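Local coordinates for protein BCAM1869 (Burkholderia cenocepacia, PDB 4O2H) that is an RsaM homolog linked to quorum sensing, probably acting as a transcriptional regulator, and associates with itself as a dimer, at residues A[33-41]-A[131-139]; A[53-63]-A[75-84]. All coordinates share one frame; numbering follows the deposited sequence.

Contact 1 of 2, residues A[33-41]-A[131-139]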
ATOM      1  N   LEU A  33       5.830   5.737 -14.307  1.00 50.30           N
ATOM      2  CA  LEU A  33       5.140   4.962 -13.271  1.00 48.58           C
ATOM      3  C   LEU A  33       3.758   4.532 -13.728  1.00 51.00           C
ATOM      4  O   LEU A  33       3.076   5.273 -14.434  1.00 49.33           O
ATOM      5  CB  LEU A  33       5.012   5.731 -11.959  1.00 47.22           C
ATOM      6  CG  LEU A  33       6.266   5.995 -11.211  1.00 52.50           C
ATOM      7  CD1 LEU A  33       6.055   7.091 -10.233  1.00 53.41           C
ATOM      8  CD2 LEU A  33       6.808   4.735 -10.543  1.00 51.10           C
ATOM      9  N   ASP A  34       3.369   3.313 -13.323  1.00 46.86           N
ATOM     10  CA  ASP A  34       2.085   2.701 -13.607  1.00 45.64           C
ATOM     11  C   ASP A  34       1.363   2.450 -12.317  1.00 45.50           C
ATOM     12  O   ASP A  34       2.007   2.134 -11.318  1.00 43.78           O
ATOM     13  CB  ASP A  34       2.278   1.370 -14.352  1.00 49.40           C
ATOM     14  CG  ASP A  34       3.049   1.493 -15.646  1.00 67.08           C
ATOM     15  OD1 ASP A  34       2.748   2.424 -16.433  1.00 66.41           O
ATOM     16  OD2 ASP A  34       3.949   0.642 -15.884  1.00 82.32           O
ATOM     17  N   HIS A  35       0.039   2.621 -12.325  1.00 41.86           N
ATOM     18  CA  HIS A  35      -0.821   2.361 -11.175  1.00 41.20           C
ATOM     19  C   HIS A  35      -0.880   0.853 -10.947  1.00 42.36           C
ATOM     20  O   HIS A  35      -1.060   0.104 -11.893  1.00 40.65           O
ATOM     21  CB  HIS A  35      -2.243   2.940 -11.388  1.00 41.85           C
ATOM     22  CG  HIS A  35      -3.247   2.456 -10.377  1.00 44.93           C
ATOM     23  ND1 HIS A  35      -3.924   1.258 -10.550  1.00 46.93           N
ATOM     24  CD2 HIS A  35      -3.593   2.979  -9.180  1.00 45.68           C
ATOM     25  CE1 HIS A  35      -4.685   1.118  -9.479  1.00 45.88           C
ATOM     26  NE2 HIS A  35      -4.535   2.136  -8.638  1.00 45.61           N
ATOM     27  N   VAL A  36      -0.795   0.428  -9.686  1.00 39.09           N
ATOM     28  CA  VAL A  36      -0.829  -0.986  -9.290  1.00 38.47           C
ATOM     29  C   VAL A  36      -2.083  -1.209  -8.455  1.00 43.74           C
ATOM     30  O   VAL A  36      -2.846  -2.120  -8.747  1.00 45.41           O
ATOM     31  CB  VAL A  36       0.467  -1.380  -8.523  1.00 42.20           C
ATOM     32  CG1 VAL A  36       0.473  -2.848  -8.112  1.00 41.90           C
ATOM     33  CG2 VAL A  36       1.729  -1.053  -9.336  1.00 42.53           C
ATOM     34  N   ALA A  37      -2.299  -0.394  -7.406  1.00 39.35           N
ATOM     35  CA  ALA A  37      -3.453  -0.594  -6.529  1.00 38.92           C
ATOM     36  C   ALA A  37      -3.786   0.654  -5.768  1.00 42.34           C
ATOM     37  O   ALA A  37      -2.937   1.473  -5.487  1.00 40.82           O
ATOM     38  CB  ALA A  37      -3.210  -1.762  -5.553  1.00 39.71           C
ATOM     39  N   SER A  38      -5.060   0.804  -5.474  1.00 42.31           N
ATOM     40  CA  SER A  38      -5.644   1.906  -4.729  1.00 40.29           C
ATOM     41  C   SER A  38      -6.784   1.333  -3.906  1.00 44.53           C
ATOM     42  O   SER A  38      -7.400   0.355  -4.309  1.00 44.60           O
ATOM     43  CB  SER A  38      -6.133   2.998  -5.676  1.00 41.56           C
ATOM     44  OG  SER A  38      -5.090   3.615  -6.417  1.00 47.18           O
ATOM     45  N   GLY A  39      -7.026   1.910  -2.749  1.00 40.99           N
ATOM     46  CA  GLY A  39      -8.117   1.496  -1.888  1.00 41.52           C
ATOM     47  C   GLY A  39      -8.471   2.572  -0.902  1.00 43.11           C
ATOM     48  O   GLY A  39      -7.737   3.548  -0.737  1.00 40.79           O
ATOM     49  N   LEU A  40      -9.629   2.414  -0.280  1.00 40.11           N
ATOM     50  CA  LEU A  40     -10.121   3.352   0.711  1.00 39.59           C
ATOM     51  C   LEU A  40      -9.598   2.979   2.092  1.00 43.93           C
ATOM     52  O   LEU A  40      -9.415   1.794   2.374  1.00 43.40           O
ATOM     53  CB  LEU A  40     -11.672   3.364   0.706  1.00 40.10           C
ATOM     54  CG  LEU A  40     -12.318   3.772  -0.640  1.00 42.02           C
ATOM     55  CD1 LEU A  40     -13.838   3.852  -0.509  1.00 41.25           C
ATOM     56  CD2 LEU A  40     -11.712   5.093  -1.216  1.00 35.27           C
ATOM     57  N   ASP A  41      -9.283   3.997   2.922  1.00 41.86           N
ATOM     58  CA  ASP A  41      -8.877   3.803   4.328  1.00 42.55           C
ATOM     59  C   ASP A  41      -9.860   4.617   5.225  1.00 44.43           C
ATOM     60  O   ASP A  41      -9.611   5.802   5.448  1.00 42.99           O
ATOM     61  CB  ASP A  41      -7.383   4.193   4.573  1.00 43.52           C
ATOM     62  CG  ASP A  41      -6.889   3.948   5.998  1.00 51.88           C
ATOM     63  OD1 ASP A  41      -7.680   3.477   6.832  1.00 55.45           O
ATOM     64  OD2 ASP A  41      -5.679   4.126   6.248  1.00 64.12           O
ATOM     65  N   ALA A 131      -6.098   7.697 -12.548  1.00 44.00           N
ATOM     66  CA  ALA A 131      -5.978   6.245 -12.350  1.00 43.28           C
ATOM     67  C   ALA A 131      -6.443   5.781 -10.952  1.00 45.32           C
ATOM     68  O   ALA A 131      -6.968   4.679 -10.823  1.00 44.66           O
ATOM     69  CB  ALA A 131      -4.564   5.781 -12.624  1.00 43.88           C
ATOM     70  N   VAL A 132      -6.301   6.612  -9.926  1.00 42.56           N
ATOM     71  CA  VAL A 132      -6.799   6.273  -8.591  1.00 42.35           C
ATOM     72  C   VAL A 132      -8.339   6.185  -8.610  1.00 47.21           C
ATOM     73  O   VAL A 132      -8.891   5.155  -8.203  1.00 48.23           O
ATOM     74  CB  VAL A 132      -6.280   7.271  -7.529  1.00 44.75           C
ATOM     75  CG1 VAL A 132      -7.030   7.164  -6.192  1.00 42.92           C
ATOM     76  CG2 VAL A 132      -4.773   7.103  -7.344  1.00 43.34           C
ATOM     77  N   ALA A 133      -9.022   7.208  -9.144  1.00 44.55           N
ATOM     78  CA  ALA A 133     -10.502   7.231  -9.185  1.00 43.89           C
ATOM     79  C   ALA A 133     -11.027   6.065 -10.010  1.00 48.13           C
ATOM     80  O   ALA A 133     -11.971   5.392  -9.607  1.00 47.14           O
ATOM     81  CB  ALA A 133     -10.993   8.547  -9.751  1.00 44.21           C
ATOM     82  N   SER A 134     -10.357   5.784 -11.120  1.00 46.66           N
ATOM     83  CA  SER A 134     -10.677   4.681 -12.018  1.00 48.48           C
ATOM     84  C   SER A 134     -10.628   3.346 -11.275  1.00 51.88           C
ATOM     85  O   SER A 134     -11.580   2.569 -11.365  1.00 53.09           O
ATOM     86  CB  SER A 134      -9.699   4.666 -13.194  1.00 52.01           C
ATOM     87  OG  SER A 134     -10.087   3.702 -14.158  1.00 59.25           O
ATOM     88  N   ALA A 135      -9.544   3.101 -10.504  1.00 46.07           N
ATOM     89  CA  ALA A 135      -9.397   1.849  -9.759  1.00 45.11           C
ATOM     90  C   ALA A 135     -10.469   1.740  -8.684  1.00 49.83           C
ATOM     91  O   ALA A 135     -10.988   0.657  -8.450  1.00 49.95           O
ATOM     92  CB  ALA A 135      -8.016   1.766  -9.133  1.00 44.17           C
ATOM     93  N   LEU A 136     -10.765   2.861  -8.005  1.00 45.75           N
ATOM     94  CA  LEU A 136     -11.779   2.928  -6.947  1.00 45.88           C
ATOM     95  C   LEU A 136     -13.153   2.542  -7.471  1.00 53.13           C
ATOM     96  O   LEU A 136     -13.927   1.919  -6.737  1.00 55.40           O
ATOM     97  CB  LEU A 136     -11.839   4.335  -6.339  1.00 44.88           C
ATOM     98  CG  LEU A 136     -10.631   4.791  -5.527  1.00 47.58           C
ATOM     99  CD1 LEU A 136     -10.921   6.114  -4.922  1.00 46.08           C
ATOM    100  CD2 LEU A 136     -10.233   3.770  -4.430  1.00 47.69           C
ATOM    101  N   LEU A 137     -13.445   2.887  -8.736  1.00 49.91           N
ATOM    102  CA  LEU A 137     -14.696   2.512  -9.382  1.00 51.94           C
ATOM    103  C   LEU A 137     -14.686   1.021  -9.728  1.00 62.24           C
ATOM    104  O   LEU A 137     -15.701   0.364  -9.514  1.00 64.31           O
ATOM    105  CB  LEU A 137     -14.979   3.375 -10.610  1.00 51.65           C
ATOM    106  CG  LEU A 137     -15.346   4.837 -10.291  1.00 55.43           C
ATOM    107  CD1 LEU A 137     -15.022   5.764 -11.471  1.00 54.96           C
ATOM    108  CD2 LEU A 137     -16.773   4.948  -9.871  1.00 57.56           C
ATOM    109  N   GLY A 138     -13.529   0.492 -10.140  1.00 61.17           N
ATOM    110  CA  GLY A 138     -13.336  -0.918 -10.480  1.00 62.15           C
ATOM    111  C   GLY A 138     -13.604  -1.906  -9.359  1.00 70.21           C
ATOM    112  O   GLY A 138     -14.027  -3.041  -9.617  1.00 70.77           O
ATOM    113  N   HIS A 139     -13.365  -1.480  -8.100  1.00 68.31           N
ATOM    114  CA  HIS A 139     -13.549  -2.285  -6.886  1.00 69.16           C
ATOM    115  C   HIS A 139     -15.010  -2.588  -6.554  1.00 75.37           C
ATOM    116  O   HIS A 139     -15.282  -3.592  -5.909  1.00 74.46           O
ATOM    117  CB  HIS A 139     -12.911  -1.576  -5.693  1.00 70.16           C
ATOM    118  CG  HIS A 139     -11.425  -1.521  -5.786  1.00 73.79           C
ATOM    119  ND1 HIS A 139     -10.708  -2.505  -6.455  1.00 75.64           N
ATOM    120  CD2 HIS A 139     -10.561  -0.613  -5.280  1.00 75.46           C
ATOM    121  CE1 HIS A 139      -9.440  -2.162  -6.336  1.00 75.04           C
ATOM    122  NE2 HIS A 139      -9.300  -1.033  -5.638  1.00 75.40           N
TER

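Contact 2 of 2, residues A[53-63]-A[75-84]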
ATOM      1  N   ILE A  53      -9.771  18.601   8.118  1.00 54.33           N
ATOM      2  CA  ILE A  53      -9.687  18.463   6.664  1.00 52.32           C
ATOM      3  C   ILE A  53     -11.076  18.006   6.200  1.00 57.64           C
ATOM      4  O   ILE A  53     -11.571  16.986   6.692  1.00 56.77           O
ATOM      5  CB  ILE A  53      -8.523  17.512   6.245  1.00 53.80           C
ATOM      6  CG1 ILE A  53      -7.162  18.218   6.440  1.00 55.79           C
ATOM      7  CG2 ILE A  53      -8.661  17.000   4.808  1.00 51.42           C
ATOM      8  CD1 ILE A  53      -6.101  17.391   7.076  1.00 64.77           C
ATOM      9  N   ASP A  54     -11.714  18.769   5.277  1.00 54.73           N
ATOM     10  CA  ASP A  54     -13.021  18.408   4.725  1.00 54.52           C
ATOM     11  C   ASP A  54     -12.842  17.409   3.545  1.00 55.55           C
ATOM     12  O   ASP A  54     -12.918  17.786   2.366  1.00 53.17           O
ATOM     13  CB  ASP A  54     -13.842  19.653   4.300  1.00 57.76           C
ATOM     14  CG  ASP A  54     -15.322  19.348   4.080  1.00 73.17           C
ATOM     15  OD1 ASP A  54     -15.788  18.279   4.550  1.00 75.03           O
ATOM     16  OD2 ASP A  54     -16.013  20.171   3.435  1.00 80.77           O
ATOM     17  N   ALA A  55     -12.580  16.135   3.887  1.00 50.96           N
ATOM     18  CA  ALA A  55     -12.348  15.096   2.886  1.00 49.30           C
ATOM     19  C   ALA A  55     -13.575  14.213   2.698  1.00 52.77           C
ATOM     20  O   ALA A  55     -14.215  13.802   3.664  1.00 51.33           O
ATOM     21  CB  ALA A  55     -11.141  14.247   3.263  1.00 49.06           C
ATOM     22  N   ARG A  56     -13.894  13.934   1.435  1.00 51.27           N
ATOM     23  CA  ARG A  56     -14.986  13.039   1.048  1.00 52.78           C
ATOM     24  C   ARG A  56     -14.546  11.583   1.191  1.00 54.26           C
ATOM     25  O   ARG A  56     -15.304  10.751   1.669  1.00 53.52           O
ATOM     26  CB  ARG A  56     -15.355  13.308  -0.413  1.00 55.00           C
ATOM     27  CG  ARG A  56     -16.549  14.210  -0.588  1.00 62.79           C
ATOM     28  CD  ARG A  56     -16.636  14.639  -2.041  1.00 60.72           C
ATOM     29  NE  ARG A  56     -16.938  13.511  -2.919  1.00 57.55           N
ATOM     30  CZ  ARG A  56     -16.722  13.524  -4.226  1.00 72.07           C
ATOM     31  NH1 ARG A  56     -16.213  14.602  -4.811  1.00 60.22           N
ATOM     32  NH2 ARG A  56     -17.000  12.453  -4.960  1.00 57.09           N
ATOM     33  N   LEU A  57     -13.321  11.282   0.696  1.00 48.71           N
ATOM     34  CA  LEU A  57     -12.699   9.960   0.725  1.00 47.40           C
ATOM     35  C   LEU A  57     -11.221  10.095   1.056  1.00 49.24           C
ATOM     36  O   LEU A  57     -10.617  11.137   0.768  1.00 48.25           O
ATOM     37  CB  LEU A  57     -12.816   9.244  -0.646  1.00 46.96           C
ATOM     38  CG  LEU A  57     -14.168   8.934  -1.277  1.00 52.94           C
ATOM     39  CD1 LEU A  57     -13.953   8.479  -2.727  1.00 52.68           C
ATOM     40  CD2 LEU A  57     -14.927   7.827  -0.489  1.00 55.87           C
ATOM     41  N   ALA A  58     -10.624   9.015   1.577  1.00 42.98           N
ATOM     42  CA  ALA A  58      -9.210   8.936   1.825  1.00 41.60           C
ATOM     43  C   ALA A  58      -8.760   7.520   1.616  1.00 47.03           C
ATOM     44  O   ALA A  58      -9.524   6.578   1.863  1.00 48.87           O
ATOM     45  CB  ALA A  58      -8.884   9.399   3.234  1.00 42.41           C
ATOM     46  N   GLY A  59      -7.506   7.355   1.216  1.00 40.07           N
ATOM     47  CA  GLY A  59      -6.980   6.018   1.019  1.00 38.55           C
ATOM     48  C   GLY A  59      -5.532   6.002   0.637  1.00 41.89           C
ATOM     49  O   GLY A  59      -4.834   7.020   0.708  1.00 40.45           O
ATOM     50  N   TYR A  60      -5.116   4.832   0.177  1.00 39.93           N
ATOM     51  CA  TYR A  60      -3.784   4.494  -0.259  1.00 39.41           C
ATOM     52  C   TYR A  60      -3.782   4.274  -1.777  1.00 44.23           C
ATOM     53  O   TYR A  60      -4.823   4.045  -2.403  1.00 42.59           O
ATOM     54  CB  TYR A  60      -3.288   3.227   0.495  1.00 40.54           C
ATOM     55  CG  TYR A  60      -3.828   1.928  -0.076  1.00 46.21           C
ATOM     56  CD1 TYR A  60      -3.192   1.291  -1.141  1.00 48.73           C
ATOM     57  CD2 TYR A  60      -4.999   1.351   0.425  1.00 48.17           C
ATOM     58  CE1 TYR A  60      -3.713   0.127  -1.709  1.00 49.65           C
ATOM     59  CE2 TYR A  60      -5.505   0.161  -0.108  1.00 49.50           C
ATOM     60  CZ  TYR A  60      -4.878  -0.423  -1.201  1.00 59.63           C
ATOM     61  OH  TYR A  60      -5.372  -1.569  -1.776  1.00 69.29           O
ATOM     62  N   THR A  61      -2.594   4.355  -2.347  1.00 37.80           N
ATOM     63  CA  THR A  61      -2.317   4.044  -3.739  1.00 37.72           C
ATOM     64  C   THR A  61      -0.858   3.600  -3.816  1.00 40.46           C
ATOM     65  O   THR A  61      -0.035   4.065  -3.038  1.00 37.07           O
ATOM     66  CB  THR A  61      -2.703   5.159  -4.689  1.00 41.22           C
ATOM     67  OG1 THR A  61      -2.559   4.663  -6.021  1.00 39.45           O
ATOM     68  CG2 THR A  61      -1.910   6.435  -4.457  1.00 38.02           C
ATOM     69  N   GLU A  62      -0.610   2.612  -4.683  1.00 39.52           N
ATOM     70  CA  GLU A  62       0.653   1.956  -4.989  1.00 39.74           C
ATOM     71  C   GLU A  62       0.902   1.981  -6.497  1.00 42.70           C
ATOM     72  O   GLU A  62       0.027   1.612  -7.266  1.00 41.66           O
ATOM     73  CB  GLU A  62       0.671   0.501  -4.463  1.00 41.13           C
ATOM     74  CG  GLU A  62       0.802   0.422  -2.950  1.00 43.62           C
ATOM     75  CD  GLU A  62       1.983   1.156  -2.325  1.00 56.66           C
ATOM     76  OE1 GLU A  62       3.006   1.422  -3.005  1.00 44.71           O
ATOM     77  OE2 GLU A  62       1.887   1.419  -1.109  1.00 43.57           O
ATOM     78  N   TRP A  63       2.087   2.469  -6.894  1.00 37.33           N
ATOM     79  CA  TRP A  63       2.526   2.662  -8.273  1.00 37.13           C
ATOM     80  C   TRP A  63       3.916   2.042  -8.432  1.00 40.85           C
ATOM     81  O   TRP A  63       4.628   1.849  -7.443  1.00 38.21           O
ATOM     82  CB  TRP A  63       2.544   4.191  -8.623  1.00 34.71           C
ATOM     83  CG  TRP A  63       1.166   4.823  -8.734  1.00 34.25           C
ATOM     84  CD1 TRP A  63       0.173   4.805  -7.796  1.00 36.34           C
ATOM     85  CD2 TRP A  63       0.606   5.445  -9.903  1.00 33.46           C
ATOM     86  NE1 TRP A  63      -0.962   5.396  -8.294  1.00 36.41           N
ATOM     87  CE2 TRP A  63      -0.722   5.808  -9.588  1.00 37.65           C
ATOM     88  CE3 TRP A  63       1.119   5.781 -11.172  1.00 35.21           C
ATOM     89  CZ2 TRP A  63      -1.541   6.521 -10.484  1.00 36.17           C
ATOM     90  CZ3 TRP A  63       0.294   6.454 -12.082  1.00 36.89           C
ATOM     91  CH2 TRP A  63      -1.026   6.792 -11.745  1.00 36.60           C
ATOM     92  N   THR A  75       9.203   1.523  -6.757  1.00 40.13           N
ATOM     93  CA  THR A  75       7.891   1.543  -6.052  1.00 38.52           C
ATOM     94  C   THR A  75       7.645   2.914  -5.457  1.00 40.53           C
ATOM     95  O   THR A  75       8.553   3.526  -4.899  1.00 41.49           O
ATOM     96  CB  THR A  75       7.831   0.543  -4.900  1.00 46.89           C
ATOM     97  OG1 THR A  75       9.058   0.638  -4.183  1.00 47.47           O
ATOM     98  CG2 THR A  75       7.623  -0.849  -5.364  1.00 49.15           C
ATOM     99  N   VAL A  76       6.446   3.404  -5.596  1.00 35.75           N
ATOM    100  CA  VAL A  76       6.024   4.708  -5.114  1.00 35.18           C
ATOM    101  C   VAL A  76       4.596   4.550  -4.631  1.00 39.73           C
ATOM    102  O   VAL A  76       3.709   4.131  -5.398  1.00 39.38           O
ATOM    103  CB  VAL A  76       6.156   5.825  -6.204  1.00 39.10           C
ATOM    104  CG1 VAL A  76       5.775   7.210  -5.647  1.00 37.20           C
ATOM    105  CG2 VAL A  76       7.565   5.846  -6.835  1.00 40.82           C
ATOM    106  N   GLY A  77       4.400   4.859  -3.360  1.00 35.67           N
ATOM    107  CA  GLY A  77       3.095   4.787  -2.722  1.00 35.21           C
ATOM    108  C   GLY A  77       2.848   5.985  -1.849  1.00 39.01           C
ATOM    109  O   GLY A  77       3.780   6.657  -1.424  1.00 38.14           O
ATOM    110  N   TRP A  78       1.596   6.309  -1.649  1.00 36.86           N
ATOM    111  CA  TRP A  78       1.228   7.452  -0.829  1.00 37.08           C
ATOM    112  C   TRP A  78      -0.221   7.329  -0.398  1.00 41.38           C
ATOM    113  O   TRP A  78      -1.001   6.535  -0.962  1.00 41.86           O
ATOM    114  CB  TRP A  78       1.460   8.796  -1.592  1.00 35.65           C
ATOM    115  CG  TRP A  78       0.585   8.976  -2.812  1.00 36.43           C
ATOM    116  CD1 TRP A  78      -0.562   9.727  -2.898  1.00 39.02           C
ATOM    117  CD2 TRP A  78       0.874   8.530  -4.156  1.00 35.42           C
ATOM    118  NE1 TRP A  78      -1.023   9.741  -4.190  1.00 36.94           N
ATOM    119  CE2 TRP A  78      -0.164   9.017  -4.988  1.00 38.01           C
ATOM    120  CE3 TRP A  78       1.883   7.725  -4.726  1.00 35.57           C
ATOM    121  CZ2 TRP A  78      -0.230   8.713  -6.359  1.00 36.21           C
ATOM    122  CZ3 TRP A  78       1.798   7.399  -6.068  1.00 36.95           C
ATOM    123  CH2 TRP A  78       0.768   7.912  -6.880  1.00 37.33           C
ATOM    124  N   ASP A  79      -0.574   8.144   0.596  1.00 38.95           N
ATOM    125  CA  ASP A  79      -1.940   8.354   1.076  1.00 39.38           C
ATOM    126  C   ASP A  79      -2.505   9.568   0.390  1.00 43.25           C
ATOM    127  O   ASP A  79      -1.793  10.565   0.159  1.00 42.44           O
ATOM    128  CB  ASP A  79      -2.000   8.515   2.608  1.00 41.71           C
ATOM    129  CG  ASP A  79      -1.719   7.250   3.394  1.00 51.58           C
ATOM    130  OD1 ASP A  79      -1.689   6.153   2.779  1.00 51.61           O
ATOM    131  OD2 ASP A  79      -1.553   7.347   4.620  1.00 61.78           O
ATOM    132  N   TRP A  80      -3.786   9.480   0.022  1.00 40.75           N
ATOM    133  CA  TRP A  80      -4.478  10.587  -0.655  1.00 39.50           C
ATOM    134  C   TRP A  80      -5.821  10.870   0.018  1.00 41.48           C
ATOM    135  O   TRP A  80      -6.306  10.071   0.790  1.00 41.09           O
ATOM    136  CB  TRP A  80      -4.685  10.280  -2.155  1.00 36.95           C
ATOM    137  CG  TRP A  80      -5.435   8.991  -2.361  1.00 38.14           C
ATOM    138  CD1 TRP A  80      -4.891   7.753  -2.534  1.00 40.25           C
ATOM    139  CD2 TRP A  80      -6.861   8.796  -2.269  1.00 38.71           C
ATOM    140  NE1 TRP A  80      -5.880   6.803  -2.565  1.00 40.38           N
ATOM    141  CE2 TRP A  80      -7.101   7.414  -2.397  1.00 42.09           C
ATOM    142  CE3 TRP A  80      -7.967   9.666  -2.113  1.00 40.45           C
ATOM    143  CZ2 TRP A  80      -8.392   6.868  -2.331  1.00 42.12           C
ATOM    144  CZ3 TRP A  80      -9.244   9.125  -2.051  1.00 42.32           C
ATOM    145  CH2 TRP A  80      -9.450   7.745  -2.166  1.00 42.88           C
ATOM    146  N   TYR A  81      -6.415  11.999  -0.299  1.00 39.29           N
ATOM    147  CA  TYR A  81      -7.751  12.345   0.117  1.00 40.36           C
ATOM    148  C   TYR A  81      -8.388  13.107  -1.006  1.00 46.10           C
ATOM    149  O   TYR A  81      -7.709  13.774  -1.801  1.00 44.35           O
ATOM    150  CB  TYR A  81      -7.867  13.067   1.485  1.00 42.95           C
ATOM    151  CG  TYR A  81      -7.256  14.445   1.603  1.00 46.14           C
ATOM    152  CD1 TYR A  81      -7.996  15.584   1.305  1.00 49.25           C
ATOM    153  CD2 TYR A  81      -5.971  14.619   2.116  1.00 47.88           C
ATOM    154  CE1 TYR A  81      -7.449  16.859   1.439  1.00 51.24           C
ATOM    155  CE2 TYR A  81      -5.418  15.891   2.270  1.00 49.74           C
ATOM    156  CZ  TYR A  81      -6.162  17.008   1.928  1.00 58.38           C
ATOM    157  OH  TYR A  81      -5.635  18.264   2.091  1.00 59.30           O
ATOM    158  N   LEU A  82      -9.701  12.980  -1.081  1.00 44.34           N
ATOM    159  CA  LEU A  82     -10.493  13.673  -2.059  1.00 43.95           C
ATOM    160  C   LEU A  82     -11.248  14.790  -1.338  1.00 48.98           C
ATOM    161  O   LEU A  82     -12.086  14.506  -0.481  1.00 49.53           O
ATOM    162  CB  LEU A  82     -11.439  12.661  -2.752  1.00 43.91           C
ATOM    163  CG  LEU A  82     -12.524  13.237  -3.666  1.00 47.78           C
ATOM    164  CD1 LEU A  82     -11.896  13.955  -4.862  1.00 45.79           C
ATOM    165  CD2 LEU A  82     -13.439  12.149  -4.096  1.00 48.73           C
ATOM    166  N   GLU A  83     -10.939  16.067  -1.678  1.00 58.80           N
ATOM    167  CA  GLU A  83     -11.597  17.228  -1.079  1.00 62.82           C
ATOM    168  C   GLU A  83     -13.055  17.281  -1.475  1.00 70.09           C
ATOM    169  O   GLU A  83     -13.395  16.964  -2.620  1.00 70.49           O
ATOM    170  CB  GLU A  83     -10.921  18.540  -1.472  1.00 64.22           C
ATOM    171  CG  GLU A  83      -9.629  18.820  -0.731  1.00 70.02           C
ATOM    172  CD  GLU A  83      -9.422  20.285  -0.398  1.00 88.76           C
ATOM    173  OE1 GLU A  83      -9.839  21.142  -1.214  1.00 84.34           O
ATOM    174  OE2 GLU A  83      -8.865  20.574   0.689  1.00 69.50           O
ATOM    175  N   ARG A  84     -13.916  17.622  -0.515  1.00 68.28           N
ATOM    176  CA  ARG A  84     -15.339  17.734  -0.750  1.00 72.51           C
ATOM    177  C   ARG A  84     -15.636  18.964  -1.641  1.00 81.44           C
ATOM    178  O   ARG A  84     -16.317  18.834  -2.661  1.00 82.70           O
ATOM    179  CB  ARG A  84     -16.082  17.823   0.597  1.00 73.59           C
ATOM    180  CG  ARG A  84     -17.595  17.623   0.521  1.00 80.16           C
ATOM    181  CD  ARG A  84     -18.289  17.693   1.889  1.00 83.24           C
ATOM    182  NE  ARG A  84     -17.535  16.991   2.933  1.00 88.59           N
ATOM    183  CZ  ARG A  84     -17.605  15.685   3.187  1.00 98.54           C
ATOM    184  NH1 ARG A  84     -18.441  14.912   2.498  1.00 83.61           N
ATOM    185  NH2 ARG A  84     -16.853  15.144   4.141  1.00 77.18           N
TER

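Contact 1 of 2, residues A[33-41]-A[131-139]
Ala131 sets its CB 3.9 Å from His35 CB on strand 34-40, outermost in the sheet within this chain, while its carbonyl oxygen stands over one face of the His35 imidazole, offset toward the rim. One residue on, Val132 leans across Ser38, its CG2 lying 3.6 Å from Ser38 OG. A turn later the methyl of Ala135 lies against both strand side chains: its CB comes within 3.4 Å of His35 CE1 and also touches Ser38 CB. His35 has CG anti to the backbone N (chi1 168°), which carries the ring along the strand until NE2 lies 2.7 Å from Ser38 OG in a hydrogen bond whose donor may be either atom. Leu136 then sends CD2 over Gly39 CA and against Leu40 CD2 at 3.8 Å, the two leucine side chains crossing obliquely. Finally, His139 folds back under the carbonyl of Ala135, whose oxygen is centred over its ring. In the plane of that ring, NE2 donates to Ser38 O at 2.7 Å, with an N-H...O angle of 151°. The imidazole also stacks with Tyr73 of the second subunit. The helix crosses the strand at -69° and is joined to it by alanine methyls, Val132 and Leu136 set against His35, Ser38 and Leu40, and by one direct hydrogen bond, which implies a proton on His139 NE2.

Contact 2 of 2, residues A[53-63]-A[75-84]
The indole of Trp80 lies flat on the neighbouring strand of an antiparallel beta hairpin (55-65 with 74-83), Gly59 N 3.6 Å above its centre and Ala58 C nearer the rim of the same face. At its edge Trp80 NE1 donates to Tyr60 O at 3.0 Å, meeting that oxygen from above the carbonyl plane. Trp78 takes Thr61 CG2 over the centre of its ring, a CH-pi contact with CG2 3.4 Å from the five-membered centroid. Thr61 has OG1 anti to the backbone N (chi1 -172°), which leaves CG2 between N and the carbonyl carbon and presents it to that face. The Trp78 corner CH2 rises over one face of Trp63, the two planes 35° apart, while at the Trp63 edge NE1 donates to Thr61 OG1, a hydroxyl also hydrogen-bonded to Ser38 OG of strand 34-40. Across the sheet, Ile53 CG2 sits over a face of Tyr81.

Backbone hydrogen bonds join the pairs Trp63-Val76, Thr61-Trp78 and Gly59-Trp80. With no side chain at Gly59, the indole of Trp80 has room to lie against the main chain. Helix 128-138 covers the tryptophan face through Trp128, Val132 and Leu136, whereas Leu45 and Leu48 of helix 42-50 pack on Ala58, and Leu48 also on Tyr81. Glu62, on the face opposite the tryptophans, is bridged to Arg97.

Where the chain turns at Arg56, that residue's guanidinium is laid over Leu82 CD2. Arg84, though poorly ordered, makes a salt bridge from NE to Asp54 OD1 at 2.7 Å; OD1 lies in the guanidinium plane, whereas NE stands above the carboxylate plane.

Overall arrangement
Both contacts build on the same antiparallel sheet, in which strands 34-40 and 55-65 are neighbours. Contact 2 is the more buried and by far the more extensive, pairing two adjacent strands through backbone bonds and aromatic packing, with charged groups gathered at its outer end. Contact 1 is smaller and only partly buried, laying a C-terminal helix across the strand outermost in this chain with small residues and histidines. The two meet where Ser38 OG is hydrogen-bonded to Thr61 OG1, Ala37 O to Glu62 N, and Leu136 packs on Trp80. Both also reach the second subunit: Val36 packs on its Ala37, Ala37 on its Val36, and Glu62 on its Tyr60.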